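Local atomic coordinates of packaging enzyme P4 (Pseudomonas phage phi6, PDB entry 4BLO), a protein that probably hydrolyses nucleoside triphosphates to drive RNA packaging in a double-stranded RNA phage, working as a hexameric RecA-like helicase. Residues R105-H110 against G116-V121; L145-W148 against A154-E157; A199-A202 against V206-F209; K239-F244 against V262-F267. All coordinates share one frame; numbering follows the deposited sequence.

How the contacts relate
Contacts 1, 2 and 4 all reach the mixed sheet at the core of the RecA-like fold, whereas contact 3 lies at the surface where a loop leads into helix 208-222. Contact 1 meets contact 4 through Ile-117 CD1 and Phe-267 CD1, 3.5 Å apart, and contact 4 meets contact 3 where Ala-202 O lies 3.4 Å from Tyr-242 CE2. Contact 2 stands apart, its centre about 24 Å from that of contact 4 and about 26 Å from that of contact 1. Nucleotide lies beside two of them: the Tyr-155 side chain of contact 2 is about 4 Å from a bound ADP, and the Arg-264 side chain of contact 4 about 3 Å from an ADP in a separate pocket.

Contact 1: residues R105-H110 against G116-V121; sequences RKPVTH and GIYSGV
Ser-119 and His-110 are joined in a short polar relay that ends on the backbone of Val-108. The hydroxyl OG of Ser-119 donates to Val-108 O at 2.6 Å, meeting that oxygen from a direction tilted 22° from the carbonyl plane, and in turn accepts from His-110 NE2 at 2.8 Å. This second bond lies in the plane of the imidazole, at its edge, so it limits the ring's rotation; the serine oxygen is thus engaged both as donor and as acceptor. With chi1 at -63° the imidazole of His-110 is folded beside its own backbone N, which brings NE2 back to the serine.

Between the backbones, His-110 N donates to Ile-117 O at 2.7 Å, while the return bond from Ile-117 N to His-110 O is weak. Ile-117 O also receives a CA-H...O contact from Thr-109 CA at 3.1 Å. Away from the histidine, Pro-107 lays CG over one face of the Tyr-118 ring in a CH-pi contact, 4.2 Å from the centroid and 27° off the normal. Thr-109 runs alongside the same tyrosine, with Thr-109 CG2 3.6 Å from Tyr-118 CD1, and Lys-106 brings CE to within 3.5 Å of the Tyr-118 OH.

Arg-105 NH2 forms a salt bridge with Asp-224, and Ser-119 O accepts from Thr-221 OG1. Backbone bonds from Gly-120 to Cys-225 and Val-227 carry the chain onward beside strand 226-231. The pair 109-110 and 117-118 forms a small, weakly bonded antiparallel beta hairpin, leading directly into strand 120-126 of the central RecA-like sheet.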
loop_
_atom_site.group_PDB
_atom_site.type_symbol
_atom_site.label_atom_id
_atom_site.label_comp_id
_atom_site.label_asym_id
_atom_site.label_seq_id
_atom_site.Cartn_x
_atom_site.Cartn_y
_atom_site.Cartn_z
ATOM N N ARG L 105 33.509 -24.745 8.825
ATOM C CA ARG L 105 33.771 -26.060 9.406
ATOM C C ARG L 105 32.498 -26.923 9.350
ATOM O O ARG L 105 31.432 -26.424 8.993
ATOM C CB ARG L 105 34.277 -25.922 10.864
ATOM C CG ARG L 105 33.339 -25.143 11.784
ATOM C CD ARG L 105 33.773 -25.174 13.227
ATOM N NE ARG L 105 32.787 -24.536 14.100
ATOM C CZ ARG L 105 31.741 -25.159 14.640
ATOM N NH1 ARG L 105 31.517 -26.445 14.382
ATOM N NH2 ARG L 105 30.894 -24.493 15.418
ATOM N N LYS L 106 32.616 -28.215 9.693
ATOM C CA LYS L 106 31.481 -29.139 9.761
ATOM C C LYS L 106 30.646 -28.767 11.013
ATOM O O LYS L 106 31.243 -28.540 12.077
ATOM C CB LYS L 106 31.989 -30.604 9.816
ATOM C CG LYS L 106 30.883 -31.658 9.717
ATOM C CD LYS L 106 31.358 -32.914 9.006
ATOM C CE LYS L 106 30.206 -33.716 8.442
ATOM N NZ LYS L 106 30.657 -34.708 7.426
ATOM N N PRO L 107 29.303 -28.625 10.918
ATOM C CA PRO L 107 28.527 -28.254 12.125
ATOM C C PRO L 107 28.413 -29.396 13.146
ATOM O O PRO L 107 28.398 -30.556 12.737
ATOM C CB PRO L 107 27.147 -27.871 11.581
ATOM C CG PRO L 107 27.143 -28.227 10.155
ATOM C CD PRO L 107 28.430 -28.845 9.750
ATOM N N VAL L 108 28.331 -29.059 14.466
ATOM C CA VAL L 108 28.183 -29.992 15.596
ATOM C C VAL L 108 26.856 -30.757 15.441
ATOM O O VAL L 108 25.794 -30.144 15.285
ATOM C CB VAL L 108 28.295 -29.268 16.976
ATOM C CG1 VAL L 108 27.494 -29.973 18.066
ATOM C CG2 VAL L 108 29.749 -29.111 17.404
ATOM N N THR L 109 26.932 -32.083 15.440
ATOM C CA THR L 109 25.759 -32.929 15.271
ATOM C C THR L 109 25.024 -33.097 16.624
ATOM O O THR L 109 25.612 -32.806 17.669
ATOM C CB THR L 109 26.128 -34.268 14.599
ATOM O OG1 THR L 109 27.308 -34.829 15.187
ATOM C CG2 THR L 109 26.309 -34.128 13.104
ATOM N N HIS L 110 23.722 -33.496 16.584
ATOM C CA HIS L 110 22.833 -33.694 17.738
ATOM C C HIS L 110 21.990 -34.978 17.566
ATOM O O HIS L 110 21.877 -35.509 16.455
ATOM C CB HIS L 110 21.899 -32.469 17.908
ATOM C CG HIS L 110 22.601 -31.180 18.206
ATOM N ND1 HIS L 110 22.665 -30.674 19.489
ATOM C CD2 HIS L 110 23.225 -30.317 17.368
ATOM C CE1 HIS L 110 23.334 -29.536 19.398
ATOM N NE2 HIS L 110 23.698 -29.281 18.145
ATOM N N GLY L 116 21.680 -37.651 14.412
ATOM C CA GLY L 116 22.805 -37.136 13.643
ATOM C C GLY L 116 22.564 -35.812 12.969
ATOM O O GLY L 116 23.327 -35.441 12.081
ATOM N N ILE L 117 21.527 -35.079 13.411
ATOM C CA ILE L 117 21.128 -33.789 12.849
ATOM C C ILE L 117 22.220 -32.715 13.081
ATOM O O ILE L 117 22.902 -32.716 14.113
ATOM C CB ILE L 117 19.716 -33.332 13.377
ATOM C CG1 ILE L 117 19.111 -32.198 12.489
ATOM C CG2 ILE L 117 19.718 -32.995 14.884
ATOM C CD1 ILE L 117 17.673 -31.834 12.691
ATOM N N TYR L 118 22.357 -31.799 12.107
ATOM C CA TYR L 118 23.296 -30.688 12.201
ATOM C C TYR L 118 22.708 -29.613 13.101
ATOM O O TYR L 118 21.500 -29.614 13.343
ATOM C CB TYR L 118 23.654 -30.115 10.806
ATOM C CG TYR L 118 24.476 -31.042 9.931
ATOM C CD1 TYR L 118 25.547 -31.767 10.455
ATOM C CD2 TYR L 118 24.239 -31.133 8.564
ATOM C CE1 TYR L 118 26.308 -32.615 9.655
ATOM C CE2 TYR L 118 25.013 -31.963 7.746
ATOM C CZ TYR L 118 26.042 -32.706 8.297
ATOM O OH TYR L 118 26.793 -33.538 7.500
ATOM N N SER L 119 23.552 -28.730 13.639
ATOM C CA SER L 119 23.075 -27.617 14.457
ATOM C C SER L 119 22.363 -26.617 13.547
ATOM O O SER L 119 22.776 -26.418 12.399
ATOM C CB SER L 119 24.234 -26.957 15.194
ATOM O OG SER L 119 24.875 -27.886 16.050
ATOM N N GLY L 120 21.264 -26.061 14.039
ATOM C CA GLY L 120 20.446 -25.113 13.293
ATOM C C GLY L 120 19.038 -25.041 13.831
ATOM O O GLY L 120 18.814 -25.265 15.027
ATOM N N VAL L 121 18.072 -24.749 12.956
ATOM C CA VAL L 121 16.682 -24.681 13.387
ATOM C C VAL L 121 15.831 -25.712 12.626
ATOM O O VAL L 121 16.113 -26.063 11.476
ATOM C CB VAL L 121 16.087 -23.243 13.351
ATOM C CG1 VAL L 121 15.508 -22.872 11.988
ATOM C CG2 VAL L 121 15.045 -23.069 14.444
#

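Contact 2: residues L145-W148 against A154-E157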
loop_
_atom_site.group_PDB
_atom_site.type_symbol
_atom_site.label_atom_id
_atom_site.label_comp_id
_atom_site.label_asym_id
_atom_site.label_seq_id
_atom_site.Cartn_x
_atom_site.Cartn_y
_atom_site.Cartn_z
ATOM N N LEU L 145 11.179 -25.612 27.208
ATOM C CA LEU L 145 10.027 -25.228 26.399
ATOM C C LEU L 145 9.746 -23.732 26.552
ATOM O O LEU L 145 9.230 -23.302 27.587
ATOM C CB LEU L 145 8.776 -26.075 26.750
ATOM C CG LEU L 145 7.417 -25.647 26.138
ATOM C CD1 LEU L 145 7.344 -25.907 24.639
ATOM C CD2 LEU L 145 6.274 -26.326 26.850
ATOM N N ILE L 146 10.107 -22.943 25.513
ATOM C CA ILE L 146 9.861 -21.505 25.477
ATOM C C ILE L 146 8.437 -21.317 25.025
ATOM O O ILE L 146 8.044 -21.833 23.971
ATOM C CB ILE L 146 10.866 -20.729 24.583
ATOM C CG1 ILE L 146 12.326 -20.890 25.080
ATOM C CG2 ILE L 146 10.456 -19.234 24.434
ATOM C CD1 ILE L 146 13.335 -20.433 24.084
ATOM N N ARG L 147 7.647 -20.614 25.852
ATOM C CA ARG L 147 6.251 -20.345 25.538
ATOM C C ARG L 147 6.090 -18.861 25.223
ATOM O O ARG L 147 6.450 -17.995 26.033
ATOM C CB ARG L 147 5.329 -20.840 26.639
ATOM C CG ARG L 147 5.060 -22.324 26.514
ATOM C CD ARG L 147 3.567 -22.606 26.640
ATOM N NE ARG L 147 2.951 -23.088 25.398
ATOM C CZ ARG L 147 1.643 -23.051 25.133
ATOM N NH1 ARG L 147 0.795 -22.502 25.993
ATOM N NH2 ARG L 147 1.180 -23.524 23.984
ATOM N N TRP L 148 5.626 -18.579 23.994
ATOM C CA TRP L 148 5.496 -17.217 23.489
ATOM C C TRP L 148 4.220 -17.083 22.638
ATOM O O TRP L 148 3.973 -17.916 21.765
ATOM C CB TRP L 148 6.766 -16.903 22.678
ATOM C CG TRP L 148 7.031 -15.469 22.355
ATOM C CD1 TRP L 148 6.818 -14.382 23.157
ATOM C CD2 TRP L 148 7.694 -14.977 21.180
ATOM N NE1 TRP L 148 7.238 -13.236 22.517
ATOM C CE2 TRP L 148 7.788 -13.573 21.306
ATOM C CE3 TRP L 148 8.184 -15.587 20.006
ATOM C CZ2 TRP L 148 8.363 -12.770 20.316
ATOM C CZ3 TRP L 148 8.738 -14.784 19.019
ATOM C CH2 TRP L 148 8.809 -13.394 19.170
ATOM N N ALA L 154 -2.102 -26.635 29.071
ATOM C CA ALA L 154 -1.510 -27.532 30.071
ATOM C C ALA L 154 0.018 -27.422 30.112
ATOM O O ALA L 154 0.619 -27.679 31.160
ATOM C CB ALA L 154 -1.904 -28.970 29.775
ATOM N N TYR L 155 0.635 -27.036 28.976
ATOM C CA TYR L 155 2.086 -26.924 28.817
ATOM C C TYR L 155 2.666 -25.770 29.645
ATOM O O TYR L 155 3.864 -25.767 29.929
ATOM C CB TYR L 155 2.456 -26.761 27.332
ATOM C CG TYR L 155 1.627 -27.613 26.392
ATOM C CD1 TYR L 155 1.793 -28.993 26.339
ATOM C CD2 TYR L 155 0.682 -27.038 25.548
ATOM C CE1 TYR L 155 1.027 -29.784 25.475
ATOM C CE2 TYR L 155 -0.085 -27.817 24.681
ATOM C CZ TYR L 155 0.087 -29.190 24.647
ATOM O OH TYR L 155 -0.683 -29.949 23.788
ATOM N N ASP L 156 1.819 -24.813 30.059
ATOM C CA ASP L 156 2.259 -23.661 30.846
ATOM C C ASP L 156 2.545 -24.029 32.311
ATOM O O ASP L 156 3.332 -23.338 32.965
ATOM C CB ASP L 156 1.223 -22.541 30.765
ATOM C CG ASP L 156 1.062 -22.014 29.352
ATOM O OD1 ASP L 156 1.915 -21.200 28.916
ATOM O OD2 ASP L 156 0.097 -22.437 28.671
ATOM N N GLU L 157 1.937 -25.131 32.811
ATOM C CA GLU L 157 2.109 -25.602 34.191
ATOM C C GLU L 157 3.372 -26.457 34.367
ATOM O O GLU L 157 3.738 -26.769 35.506
ATOM C CB GLU L 157 0.876 -26.379 34.652
ATOM C CG GLU L 157 -0.265 -25.478 35.090
ATOM C CD GLU L 157 -1.566 -26.206 35.357
ATOM O OE1 GLU L 157 -1.577 -27.095 36.238
ATOM O OE2 GLU L 157 -2.579 -25.868 34.704
#
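The guanidinium of Arg-147 has Tyr-155 over one face and the carboxylate of Asp-156 at its edge. CD2 of the tyrosine sits 3.9 Å from NH2 of the arginine, offset toward the rim of the group, and with the two planes 61° apart this is an oblique approach and not a stack. At the edge, NH1 of Arg-147 forms a salt bridge with Asp-156 OD2 at 2.8 Å. The hydrogen bond within it is weak, bent to 120° at the hydrogen, and the carboxylate is turned 63° from the guanidinium. Asp-156 OD1 lies 3.1 Å from Arg-147 CD, beside the aliphatic part of the chain, and finds its polar partner in His-163 NE2.

The arginine reaches this place through bends at chi2 and chi3, which swing its end round toward the turn. Further bonds fix the head group: NH1 also donates to Val-151 O, and NH2 forms a salt bridge with Glu-153, whose backbone N in turn donates to Asp-156 OD2. Beside this buried polar cluster, Leu-145 CD2 packs on Tyr-155 CB at 3.9 Å, and both residues touch helix 132-140.

Strand 144-147 and the 3-10 turn 154-156 are thereby clasped together at the border of the nucleotide site. The Tyr-155 side chain is about 4 Å from a bound ADP and touches Ile-134 of its pocket, and a calcium ion lies about 5 Å from the Arg-147 side chain, a setting consistent with the nucleotide site of a P-loop NTPase.

Contact 3: residues A199-A202 against V206-F209; sequences AASA and VAVF
Ala-200 and Val-206 bring their backbones close, CA to CA 4.2 Å, where a short loop brings the chain back beside itself. Residues 199-202 follow an irregular, largely extended path. Val-206 is still extended, with psi at 135°, whereas Ala-207 has helical angles and Phe-209 N already bonds back to Val-206 O at 3.3 Å. The two segments meet without a direct hydrogen bond; the nearest backbone approach is Ala-200 CA to Val-206 N at 4.0 Å.

This turn lies on the connection between the parallel neighbouring strands 184-187 and 226-231, a beta-alpha-beta crossover of the RecA-like fold that passes through helix 208-222. Ser-201 supplies the main side-chain contact. Its OG, held between the backbone N and the carbonyl carbon (chi1 75°), comes to 3.6 Å from Ala-207 N and 3.9 Å from Ala-207 CB, but its hydrogen bond is with Ile-205 O in the intervening loop. That bond ties the serine to the turn itself. Val-206, for its part, sets CG1 3.8 Å from Ala-199 O.

A neighbouring subunit packs against both segments: its Met-234 touches Ser-201, and its Phe-194 touches Ala-207.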
loop_
_atom_site.group_PDB
_atom_site.type_symbol
_atom_site.label_atom_id
_atom_site.label_comp_id
_atom_site.label_asym_id
_atom_site.label_seq_id
_atom_site.Cartn_x
_atom_site.Cartn_y
_atom_site.Cartn_z
ATOM N N ALA L 199 4.674 -6.670 1.760
ATOM C CA ALA L 199 3.779 -7.201 0.735
ATOM C C ALA L 199 3.917 -8.725 0.658
ATOM O O ALA L 199 5.037 -9.230 0.484
ATOM C CB ALA L 199 4.077 -6.561 -0.612
ATOM N N ALA L 200 2.786 -9.453 0.833
ATOM C CA ALA L 200 2.755 -10.921 0.809
ATOM C C ALA L 200 3.128 -11.434 -0.579
ATOM O O ALA L 200 2.579 -10.965 -1.584
ATOM C CB ALA L 200 1.386 -11.441 1.216
ATOM N N SER L 201 4.103 -12.364 -0.630
ATOM C CA SER L 201 4.577 -12.957 -1.878
ATOM C C SER L 201 3.744 -14.215 -2.227
ATOM O O SER L 201 2.659 -14.403 -1.670
ATOM C CB SER L 201 6.069 -13.285 -1.770
ATOM O OG SER L 201 6.285 -14.427 -0.965
ATOM N N ALA L 202 4.235 -15.060 -3.153
ATOM C CA ALA L 202 3.569 -16.299 -3.546
ATOM C C ALA L 202 3.487 -17.256 -2.331
ATOM O O ALA L 202 4.486 -17.511 -1.639
ATOM C CB ALA L 202 4.306 -16.945 -4.710
ATOM N N VAL L 206 4.891 -13.135 3.314
ATOM C CA VAL L 206 6.018 -12.248 3.006
ATOM C C VAL L 206 7.258 -13.102 2.741
ATOM O O VAL L 206 7.498 -14.055 3.475
ATOM C CB VAL L 206 6.281 -11.196 4.120
ATOM C CG1 VAL L 206 7.135 -10.052 3.592
ATOM C CG2 VAL L 206 4.984 -10.644 4.686
ATOM N N ALA L 207 8.014 -12.789 1.672
ATOM C CA ALA L 207 9.212 -13.519 1.277
ATOM C C ALA L 207 10.314 -13.492 2.349
ATOM O O ALA L 207 10.972 -14.511 2.534
ATOM C CB ALA L 207 9.746 -12.970 -0.035
ATOM N N VAL L 208 10.470 -12.361 3.090
ATOM C CA VAL L 208 11.505 -12.179 4.124
ATOM C C VAL L 208 11.347 -13.210 5.263
ATOM O O VAL L 208 12.281 -13.410 6.045
ATOM C CB VAL L 208 11.552 -10.716 4.647
ATOM C CG1 VAL L 208 10.406 -10.400 5.595
ATOM C CG2 VAL L 208 12.904 -10.380 5.280
ATOM N N PHE L 209 10.178 -13.870 5.340
ATOM C CA PHE L 209 9.898 -14.909 6.331
ATOM C C PHE L 209 10.867 -16.069 6.142
ATOM O O PHE L 209 11.407 -16.558 7.121
ATOM C CB PHE L 209 8.434 -15.369 6.217
ATOM C CG PHE L 209 8.111 -16.729 6.783
ATOM C CD1 PHE L 209 8.005 -16.925 8.157
ATOM C CD2 PHE L 209 7.882 -17.811 5.939
ATOM C CE1 PHE L 209 7.702 -18.188 8.677
ATOM C CE2 PHE L 209 7.568 -19.074 6.466
ATOM C CZ PHE L 209 7.478 -19.249 7.829
#

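Contact 4: residues K239-F244 against V262-F267; sequences KIEYVF and VSRTMF
Arg-264, one of the residues lining an ADP pocket, is gripped from the side by a glutamate of helix 240-248 while its side chain also touches the nucleotide. NH1 of Arg-264 and OE1 of Glu-241 form a salt bridge at 2.7 Å. The carboxylate approaches the edge of the guanidinium, and the two planes are only 25° apart, although the side chains themselves cross at about a right angle. Glu-241 is bent at chi2 (-86°), which curls its carboxylate back from the exposed side of the helix toward the strand.

Phe-244, one turn further along, reaches over one face of the guanidinium; its CD2 stands 4.3 Å above the plane, near the rim. Ring and guanidinium are inclined at 59°, so they do not stack. The closer touch is lower down the arginine, where Phe-244 CE2 lies 3.8 Å from Arg-264 CB and Phe-244 CZ lies 3.9 Å from Arg-264 O. The phenyl ring is buried against Ala-254, Leu-256 and Met-125, wedged between helix and sheet.

Arg-264 and Ser-263 both face Leu-256, a classic beta bulge in strand 261-269. Just ahead of the helix, Lys-239 makes a salt bridge with Asp-236 of a neighbouring subunit. Arg-273 and Phe-275 line the same ADP as Arg-264, whereas the P-loop of this chain holds a different one, a division consistent with nucleotide sites shared between subunits of a RecA-like ring ATPase.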
loop_
_atom_site.group_PDB
_atom_site.type_symbol
_atom_site.label_atom_id
_atom_site.label_comp_id
_atom_site.label_asym_id
_atom_site.label_seq_id
_atom_site.Cartn_x
_atom_site.Cartn_y
_atom_site.Cartn_z
ATOM N N LYS L 239 -2.389 -23.832 0.112
ATOM C CA LYS L 239 -1.047 -23.280 -0.106
ATOM C C LYS L 239 -0.020 -23.733 0.957
ATOM O O LYS L 239 1.162 -23.405 0.822
ATOM C CB LYS L 239 -1.097 -21.742 -0.183
ATOM C CG LYS L 239 -1.518 -21.193 -1.548
ATOM C CD LYS L 239 -0.341 -21.010 -2.524
ATOM C CE LYS L 239 -0.737 -20.254 -3.772
ATOM N NZ LYS L 239 0.433 -19.977 -4.645
ATOM N N ILE L 240 -0.451 -24.519 1.968
ATOM C CA ILE L 240 0.417 -25.012 3.044
ATOM C C ILE L 240 1.539 -25.946 2.500
ATOM O O ILE L 240 2.674 -25.865 2.980
ATOM C CB ILE L 240 -0.408 -25.669 4.190
ATOM C CG1 ILE L 240 0.431 -25.867 5.476
ATOM C CG2 ILE L 240 -1.135 -26.954 3.766
ATOM C CD1 ILE L 240 0.392 -24.704 6.462
ATOM N N GLU L 241 1.215 -26.808 1.510
ATOM C CA GLU L 241 2.155 -27.719 0.856
ATOM C C GLU L 241 3.280 -26.931 0.188
ATOM O O GLU L 241 4.444 -27.299 0.348
ATOM C CB GLU L 241 1.435 -28.617 -0.165
ATOM C CG GLU L 241 0.834 -29.864 0.471
ATOM C CD GLU L 241 1.745 -31.069 0.624
ATOM O OE1 GLU L 241 2.667 -31.234 -0.207
ATOM O OE2 GLU L 241 1.481 -31.892 1.528
ATOM N N TYR L 242 2.935 -25.839 -0.535
ATOM C CA TYR L 242 3.903 -24.968 -1.200
ATOM C C TYR L 242 4.810 -24.320 -0.158
ATOM O O TYR L 242 6.014 -24.390 -0.314
ATOM C CB TYR L 242 3.186 -23.897 -2.057
ATOM C CG TYR L 242 4.104 -22.852 -2.662
ATOM C CD1 TYR L 242 4.715 -23.061 -3.899
ATOM C CD2 TYR L 242 4.353 -21.646 -2.008
ATOM C CE1 TYR L 242 5.570 -22.107 -4.455
ATOM C CE2 TYR L 242 5.214 -20.693 -2.551
ATOM C CZ TYR L 242 5.815 -20.927 -3.778
ATOM O OH TYR L 242 6.648 -19.978 -4.323
ATOM N N VAL L 243 4.240 -23.716 0.902
ATOM C CA VAL L 243 4.967 -23.033 1.981
ATOM C C VAL L 243 5.904 -24.022 2.699
ATOM O O VAL L 243 7.047 -23.672 2.975
ATOM C CB VAL L 243 4.010 -22.304 2.969
ATOM C CG1 VAL L 243 4.769 -21.686 4.154
ATOM C CG2 VAL L 243 3.209 -21.223 2.250
ATOM N N PHE L 244 5.459 -25.254 2.943
ATOM C CA PHE L 244 6.316 -26.230 3.605
ATOM C C PHE L 244 7.556 -26.521 2.739
ATOM O O PHE L 244 8.686 -26.451 3.247
ATOM C CB PHE L 244 5.540 -27.522 3.952
ATOM C CG PHE L 244 6.378 -28.518 4.711
ATOM C CD1 PHE L 244 6.633 -28.346 6.066
ATOM C CD2 PHE L 244 6.940 -29.610 4.065
ATOM C CE1 PHE L 244 7.426 -29.257 6.765
ATOM C CE2 PHE L 244 7.728 -30.523 4.764
ATOM C CZ PHE L 244 7.979 -30.337 6.106
ATOM N N VAL L 262 2.280 -36.528 12.163
ATOM C CA VAL L 262 3.343 -35.971 11.330
ATOM C C VAL L 262 3.134 -36.460 9.897
ATOM O O VAL L 262 3.222 -37.645 9.610
ATOM C CB VAL L 262 4.751 -36.292 11.863
ATOM C CG1 VAL L 262 5.805 -35.804 10.886
ATOM C CG2 VAL L 262 4.967 -35.665 13.237
ATOM N N SER L 263 2.818 -35.526 9.026
ATOM C CA SER L 263 2.527 -35.718 7.619
ATOM C C SER L 263 3.819 -35.805 6.781
ATOM O O SER L 263 3.907 -36.658 5.888
ATOM C CB SER L 263 1.652 -34.561 7.137
ATOM O OG SER L 263 1.180 -34.717 5.811
ATOM N N ARG L 264 4.809 -34.918 7.057
ATOM C CA ARG L 264 6.093 -34.850 6.344
ATOM C C ARG L 264 7.260 -34.383 7.234
ATOM O O ARG L 264 7.061 -33.563 8.134
ATOM C CB ARG L 264 5.996 -33.910 5.136
ATOM C CG ARG L 264 5.410 -34.572 3.898
ATOM C CD ARG L 264 5.088 -33.568 2.814
ATOM N NE ARG L 264 6.244 -33.330 1.952
ATOM C CZ ARG L 264 6.232 -32.541 0.884
ATOM N NH1 ARG L 264 5.124 -31.899 0.535
ATOM N NH2 ARG L 264 7.331 -32.386 0.155
ATOM N N THR L 265 8.487 -34.905 6.968
ATOM C CA THR L 265 9.714 -34.493 7.655
ATOM C C THR L 265 10.892 -34.353 6.708
ATOM O O THR L 265 10.935 -34.960 5.639
ATOM C CB THR L 265 10.119 -35.400 8.810
ATOM O OG1 THR L 265 10.333 -36.747 8.372
ATOM C CG2 THR L 265 9.210 -35.271 10.015
ATOM N N MET L 266 11.855 -33.546 7.133
ATOM C CA MET L 266 13.110 -33.285 6.453
ATOM C C MET L 266 14.136 -32.957 7.512
ATOM O O MET L 266 13.903 -32.057 8.329
ATOM C CB MET L 266 12.949 -32.125 5.454
ATOM C CG MET L 266 14.158 -31.844 4.591
ATOM S SD MET L 266 15.589 -31.147 5.430
ATOM C CE MET L 266 14.903 -29.637 6.089
ATOM N N PHE L 267 15.277 -33.660 7.478
ATOM C CA PHE L 267 16.383 -33.443 8.403
ATOM C C PHE L 267 17.703 -33.609 7.681
ATOM O O PHE L 267 17.918 -34.600 6.972
ATOM C CB PHE L 267 16.306 -34.377 9.634
ATOM C CG PHE L 267 15.027 -34.263 10.437
ATOM C CD1 PHE L 267 14.767 -33.132 11.213
ATOM C CD2 PHE L 267 14.085 -35.290 10.431
ATOM C CE1 PHE L 267 13.586 -33.033 11.966
ATOM C CE2 PHE L 267 12.905 -35.189 11.191
ATOM C CZ PHE L 267 12.667 -34.062 11.950
#